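Local coordinates for adenosylmethionine-8-amino-7-oxononanoate aminotransferase (Methanocaldococcus jannaschii, PDB 6ZHK), which probably catalyses transfer of the amino group from S-adenosylmethionine to 7-keto-8-aminopelargonic acid, a pyridoxal 5'-phosphate-dependent step of biotin synthesis, at residues A[47-50]-A[51-55]; A[74-77]-A[78-81]. All coordinates share one frame; numbering follows the deposited sequence.

Overall arrangement
Interactions 1 and 2 are both local contacts within the class-III aminotransferase chain, and both touch the second subunit of the homodimer. Their centres are about 24 Å apart, their nearest atoms about 12 Å, and they share no element: interaction 1 is the turn joining strands 46-49 and 54-57, interaction 2 lies wholly on helix 72-82. Each runs from buried to exposed residues. In the hairpin a buried carboxylate bonds to backbone NH groups, while Tyr51 and Lys54 reach the surface. In the helix the backbone bonds to itself; its isoleucines are buried, and its charged pair, Glu76 and Lys79, is only partly exposed, the lysine pairing chiefly across the dimer interface.

Interaction 1. Residues A[47-50]-A[51-55]; sequences LIDI and YGNKY
With chi1 at 80°, Asp49 holds its carboxylate between its own backbone N and carbonyl carbon, folded back over the turn where the NH groups of Tyr51 and Asn53 can both reach OD1. Tyr51 N lies 2.8 Å from Asp49 OD1 and Asn53 N 2.9 Å from the same oxygen, one bond arriving from each face of the carboxylate. The first closes an Asx turn. Two donors thus grip one buried oxygen, which suits an aspartate, whose single methylene sets the carboxylate just within reach of the two NH groups. The other oxygen, OD2, lies at the edge of the Tyr55 ring, 3.7 Å from Tyr55 CE2, with carboxylate and ring planes 65° apart.

The backbone is that of a 3:5 beta hairpin: a type I turn from Asp49 to Gly52 followed by a G1 beta bulge at Gly52. Gly52 N bonds to Asp49 O at 2.8 Å, and Asp49 N to Asn53 O at 2.9 Å. Gly52 has a positive phi of 88°, at which a beta carbon would be jammed against the carbonyl oxygen of Tyr51; glycine avoids this. Beyond the turn, Leu47 and Tyr55 form an antiparallel hydrogen-bonded pair, and Ile48 and Lys54 a non-hydrogen-bonded one.

On the face of Ile48 and Lys54 the two side chains run alongside, Ile48 CG1 meeting Lys54 CG at 4.0 Å; the lysine's methylenes supply an apolar neighbour at an exposed position. At the corner, Ile50 CG1 makes an off-centre CH-pi contact with the Tyr51 ring, 4.2 Å from its centroid. The hydroxyl of Tyr51 bonds to Glu14 of helix 10-20, while Ile50 also packs on Val96 of the second subunit.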
ATOM      1  N   LEU A  47       3.505  -5.231 -24.640  1.00 13.31           N
ATOM      2  CA  LEU A  47       3.815  -6.288 -23.687  1.00 15.03           C
ATOM      3  C   LEU A  47       4.255  -7.501 -24.524  1.00 17.20           C
ATOM      4  O   LEU A  47       3.589  -7.856 -25.501  1.00 17.34           O
ATOM      5  CB  LEU A  47       2.497  -6.636 -22.982  1.00 13.80           C
ATOM      6  CG  LEU A  47       1.974  -5.488 -22.103  1.00 14.29           C
ATOM      7  CD1 LEU A  47       0.482  -5.669 -21.762  1.00 12.52           C
ATOM      8  CD2 LEU A  47       2.842  -5.344 -20.821  1.00 14.33           C
ATOM      9  N   ILE A  48       5.334  -8.165 -24.104  1.00 17.97           N
ATOM     10  CA  ILE A  48       5.824  -9.323 -24.836  1.00 17.01           C
ATOM     11  C   ILE A  48       5.710 -10.549 -23.944  1.00 17.80           C
ATOM     12  O   ILE A  48       6.255 -10.533 -22.837  1.00 17.69           O
ATOM     13  CB  ILE A  48       7.297  -9.063 -25.250  1.00 18.08           C
ATOM     14  CG1 ILE A  48       7.369  -7.776 -26.101  1.00 23.02           C
ATOM     15  CG2 ILE A  48       7.863 -10.283 -25.994  1.00 19.80           C
ATOM     16  CD1 ILE A  48       8.773  -7.431 -26.645  1.00 23.08           C
ATOM     17  N   ASP A  49       4.985 -11.572 -24.417  1.00 14.99           N
ATOM     18  CA  ASP A  49       4.778 -12.749 -23.610  1.00 16.79           C
ATOM     19  C   ASP A  49       5.932 -13.739 -23.727  1.00 15.69           C
ATOM     20  O   ASP A  49       6.895 -13.522 -24.455  1.00 20.38           O
ATOM     21  CB  ASP A  49       3.386 -13.339 -23.797  1.00 19.52           C
ATOM     22  CG  ASP A  49       3.242 -14.189 -25.041  1.00 21.00           C
ATOM     23  OD1 ASP A  49       4.241 -14.292 -25.781  1.00 26.26           O
ATOM     24  OD2 ASP A  49       2.115 -14.670 -25.281  1.00 24.61           O
ATOM     25  N   ILE A  50       5.806 -14.815 -22.969  1.00 18.22           N
ATOM     26  CA  ILE A  50       6.850 -15.811 -22.835  1.00 20.00           C
ATOM     27  C   ILE A  50       6.938 -16.622 -24.135  1.00 21.99           C
ATOM     28  O   ILE A  50       7.876 -17.409 -24.260  1.00 20.72           O
ATOM     29  CB  ILE A  50       6.568 -16.734 -21.631  1.00 19.85           C
ATOM     30  CG1 ILE A  50       5.231 -17.491 -21.777  1.00 19.47           C
ATOM     31  CG2 ILE A  50       6.712 -15.987 -20.278  1.00 16.16           C
ATOM     32  CD1 ILE A  50       4.951 -18.540 -20.660  1.00 22.72           C
ATOM     33  N   TYR A  51       6.009 -16.407 -25.082  1.00 22.54           N
ATOM     34  CA  TYR A  51       6.056 -17.022 -26.421  1.00 25.04           C
ATOM     35  C   TYR A  51       6.697 -16.056 -27.426  1.00 28.46           C
ATOM     36  O   TYR A  51       6.957 -16.406 -28.583  1.00 27.01           O
ATOM     37  CB  TYR A  51       4.657 -17.496 -26.853  1.00 27.73           C
ATOM     38  CG  TYR A  51       4.144 -18.615 -25.987  1.00 29.67           C
ATOM     39  CD1 TYR A  51       4.706 -19.882 -26.070  1.00 31.73           C
ATOM     40  CD2 TYR A  51       3.282 -18.359 -24.928  1.00 31.45           C
ATOM     41  CE1 TYR A  51       4.325 -20.908 -25.227  1.00 36.22           C
ATOM     42  CE2 TYR A  51       2.874 -19.378 -24.087  1.00 33.89           C
ATOM     43  CZ  TYR A  51       3.406 -20.648 -24.230  1.00 35.90           C
ATOM     44  OH  TYR A  51       3.031 -21.669 -23.418  1.00 37.99           O
ATOM     45  N   GLY A  52       7.000 -14.837 -26.961  1.00 19.89           N
ATOM     46  CA  GLY A  52       7.624 -13.841 -27.803  1.00 19.54           C
ATOM     47  C   GLY A  52       6.595 -13.016 -28.576  1.00 18.83           C
ATOM     48  O   GLY A  52       6.991 -12.240 -29.431  1.00 19.54           O
ATOM     49  N   ASN A  53       5.299 -13.252 -28.325  1.00 21.36           N
ATOM     50  CA  ASN A  53       4.221 -12.513 -28.973  1.00 23.81           C
ATOM     51  C   ASN A  53       4.062 -11.110 -28.358  1.00 21.78           C
ATOM     52  O   ASN A  53       4.206 -10.924 -27.156  1.00 24.90           O
ATOM     53  CB  ASN A  53       2.936 -13.310 -28.803  1.00 23.99           C
ATOM     54  CG  ASN A  53       3.003 -14.624 -29.541  1.00 28.75           C
ATOM     55  OD1 ASN A  53       3.475 -14.661 -30.669  1.00 29.57           O
ATOM     56  ND2 ASN A  53       2.643 -15.702 -28.883  1.00 30.95           N
ATOM     57  N   LYS A  54       3.702 -10.120 -29.173  1.00 18.48           N
ATOM     58  CA  LYS A  54       3.586  -8.745 -28.734  1.00 19.67           C
ATOM     59  C   LYS A  54       2.110  -8.308 -28.742  1.00 19.05           C
ATOM     60  O   LYS A  54       1.313  -8.683 -29.640  1.00 20.39           O
ATOM     61  CB  LYS A  54       4.339  -7.826 -29.709  1.00 21.75           C
ATOM     62  CG  LYS A  54       5.850  -8.044 -29.832  1.00 25.75           C
ATOM     63  CD  LYS A  54       6.487  -7.080 -30.881  1.00 31.52           C
ATOM     64  CE  LYS A  54       8.002  -7.112 -31.015  1.00 36.99           C
ATOM     65  NZ  LYS A  54       8.485  -8.501 -31.202  1.00 46.37           N
ATOM     66  N   TYR A  55       1.737  -7.549 -27.694  1.00 16.64           N
ATOM     67  CA  TYR A  55       0.384  -7.066 -27.483  1.00 16.77           C
ATOM     68  C   TYR A  55       0.406  -5.586 -27.153  1.00 16.10           C
ATOM     69  O   TYR A  55       1.136  -5.180 -26.254  1.00 15.33           O
ATOM     70  CB  TYR A  55      -0.261  -7.879 -26.364  1.00 19.24           C
ATOM     71  CG  TYR A  55      -0.305  -9.346 -26.708  1.00 20.65           C
ATOM     72  CD1 TYR A  55      -1.346  -9.854 -27.478  1.00 20.25           C
ATOM     73  CD2 TYR A  55       0.682 -10.210 -26.271  1.00 23.17           C
ATOM     74  CE1 TYR A  55      -1.383 -11.195 -27.851  1.00 22.71           C
ATOM     75  CE2 TYR A  55       0.630 -11.563 -26.599  1.00 21.90           C
ATOM     76  CZ  TYR A  55      -0.415 -12.053 -27.364  1.00 22.92           C
ATOM     77  OH  TYR A  55      -0.473 -13.377 -27.718  1.00 24.94           O
TER

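Interaction 2. Residues A[74-77]-A[78-81]; sequences IIEA and IKNQ
The carbonyl oxygen of Glu76 lies over one face of the Asn80 amide, 3.3 Å from Asn80 CG, an approach from above that suits no bond to ND2. That oxygen instead accepts the backbone N of Asn80 at 2.9 Å. A second flat group, the Glu76 carboxylate, has the Lys79 chain passing obliquely on one side, with Lys79 CD 3.5 Å from Glu76 OE2. Glu76 curls towards the lysine through its bend at chi2 (-52°), but the resulting salt bridge is long and its hydrogen bond weak, Lys79 NZ standing 3.5 Å from Glu76 OE2. The stronger partner of the ammonium is Asp83 of the second subunit. A lysine suits this place because its methylenes also run alongside Ile75, with Ile75 CG2 3.9 Å from Lys79 CD. Replacing Lys79 with alanine is likely to leave Asp83 of the second subunit without this cationic mate, and Glu76 freer to turn.

On its other side the helix packs against helix 343-358, the small Ala77 meeting Ala351, while Ile78 reaches Leu344 of the second subunit. Successive backbone bonds from residue i+4 to i, such as Lys79 N to Ile75 O at 3.1 Å, mark an alpha-helix; with Ile74, Ile75 and Ile78 buried, Glu76, Lys79 and Asn80 more exposed, and the second subunit touching it, this is an amphipathic helix at a dimer interface.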
ATOM      1  N   ILE A  74      13.447   6.662 -17.256  1.00 16.12           N
ATOM      2  CA  ILE A  74      12.871   6.178 -16.020  1.00 17.11           C
ATOM      3  C   ILE A  74      13.702   4.980 -15.560  1.00 18.37           C
ATOM      4  O   ILE A  74      14.040   4.863 -14.376  1.00 18.50           O
ATOM      5  CB  ILE A  74      11.376   5.809 -16.194  1.00 16.78           C
ATOM      6  CG1 ILE A  74      10.584   6.965 -16.815  1.00 15.13           C
ATOM      7  CG2 ILE A  74      10.772   5.436 -14.850  1.00 17.28           C
ATOM      8  CD1 ILE A  74       9.118   6.570 -17.069  1.00 13.59           C
ATOM      9  N   ILE A  75      13.935   4.036 -16.482  1.00 16.46           N
ATOM     10  CA  ILE A  75      14.745   2.860 -16.161  1.00 19.26           C
ATOM     11  C   ILE A  75      16.115   3.304 -15.646  1.00 17.78           C
ATOM     12  O   ILE A  75      16.595   2.854 -14.594  1.00 20.00           O
ATOM     13  CB  ILE A  75      14.842   1.890 -17.380  1.00 22.12           C
ATOM     14  CG1 ILE A  75      13.524   1.157 -17.652  1.00 23.68           C
ATOM     15  CG2 ILE A  75      15.979   0.863 -17.250  1.00 19.83           C
ATOM     16  CD1 ILE A  75      13.455   0.662 -19.090  1.00 30.15           C
ATOM     17  N   GLU A  76      16.753   4.258 -16.323  1.00 20.12           N
ATOM     18  CA  GLU A  76      18.070   4.722 -15.883  1.00 19.46           C
ATOM     19  C   GLU A  76      18.027   5.426 -14.515  1.00 21.17           C
ATOM     20  O   GLU A  76      18.971   5.320 -13.731  1.00 20.46           O
ATOM     21  CB  GLU A  76      18.776   5.527 -17.000  1.00 21.86           C
ATOM     22  CG  GLU A  76      19.171   4.601 -18.199  1.00 26.67           C
ATOM     23  CD  GLU A  76      19.974   3.326 -17.879  1.00 30.97           C
ATOM     24  OE1 GLU A  76      20.989   3.462 -17.158  1.00 35.31           O
ATOM     25  OE2 GLU A  76      19.590   2.184 -18.340  1.00 31.93           O
ATOM     26  N   ALA A  77      16.961   6.173 -14.230  1.00 17.32           N
ATOM     27  CA  ALA A  77      16.795   6.817 -12.925  1.00 16.97           C
ATOM     28  C   ALA A  77      16.742   5.787 -11.806  1.00 15.67           C
ATOM     29  O   ALA A  77      17.380   5.947 -10.758  1.00 17.37           O
ATOM     30  CB  ALA A  77      15.596   7.702 -12.907  1.00 16.99           C
ATOM     31  N   ILE A  78      16.012   4.717 -12.040  1.00 15.42           N
ATOM     32  CA  ILE A  78      15.922   3.637 -11.042  1.00 16.69           C
ATOM     33  C   ILE A  78      17.296   3.033 -10.790  1.00 15.57           C
ATOM     34  O   ILE A  78      17.703   2.796  -9.643  1.00 16.04           O
ATOM     35  CB  ILE A  78      14.856   2.600 -11.449  1.00 15.08           C
ATOM     36  CG1 ILE A  78      13.462   3.229 -11.396  1.00 17.61           C
ATOM     37  CG2 ILE A  78      14.934   1.330 -10.591  1.00 15.52           C
ATOM     38  CD1 ILE A  78      12.333   2.352 -12.027  1.00 18.80           C
ATOM     39  N   LYS A  79      18.004   2.682 -11.880  1.00 19.68           N
ATOM     40  CA  LYS A  79      19.276   1.988 -11.755  1.00 18.72           C
ATOM     41  C   LYS A  79      20.310   2.869 -11.060  1.00 18.39           C
ATOM     42  O   LYS A  79      21.046   2.384 -10.191  1.00 18.15           O
ATOM     43  CB  LYS A  79      19.791   1.531 -13.129  1.00 22.09           C
ATOM     44  CG  LYS A  79      18.950   0.463 -13.812  1.00 26.79           C
ATOM     45  CD  LYS A  79      19.288   0.438 -15.309  1.00 29.00           C
ATOM     46  CE  LYS A  79      19.559  -0.953 -15.776  1.00 28.83           C
ATOM     47  NZ  LYS A  79      20.271  -0.971 -17.079  1.00 27.55           N
ATOM     48  N   ASN A  80      20.404   4.134 -11.485  1.00 17.78           N
ATOM     49  CA  ASN A  80      21.298   5.095 -10.837  1.00 19.63           C
ATOM     50  C   ASN A  80      20.984   5.290  -9.351  1.00 19.83           C
ATOM     51  O   ASN A  80      21.915   5.448  -8.546  1.00 20.91           O
ATOM     52  CB  ASN A  80      21.320   6.457 -11.543  1.00 21.89           C
ATOM     53  CG  ASN A  80      21.989   6.364 -12.912  1.00 25.81           C
ATOM     54  OD1 ASN A  80      22.760   5.433 -13.163  1.00 29.09           O
ATOM     55  ND2 ASN A  80      21.669   7.264 -13.825  1.00 25.21           N
ATOM     56  N   GLN A  81      19.693   5.357  -8.973  1.00 16.34           N
ATOM     57  CA  GLN A  81      19.374   5.480  -7.550  1.00 15.06           C
ATOM     58  C   GLN A  81      19.776   4.202  -6.786  1.00 13.77           C
ATOM     59  O   GLN A  81      20.233   4.287  -5.673  1.00 17.71           O
ATOM     60  CB  GLN A  81      17.888   5.759  -7.315  1.00 16.55           C
ATOM     61  CG  GLN A  81      17.579   5.956  -5.820  1.00 15.05           C
ATOM     62  CD  GLN A  81      18.368   7.133  -5.275  1.00 16.90           C
ATOM     63  OE1 GLN A  81      18.503   8.200  -5.883  1.00 17.93           O
ATOM     64  NE2 GLN A  81      18.962   6.951  -4.127  1.00 18.65           N
TER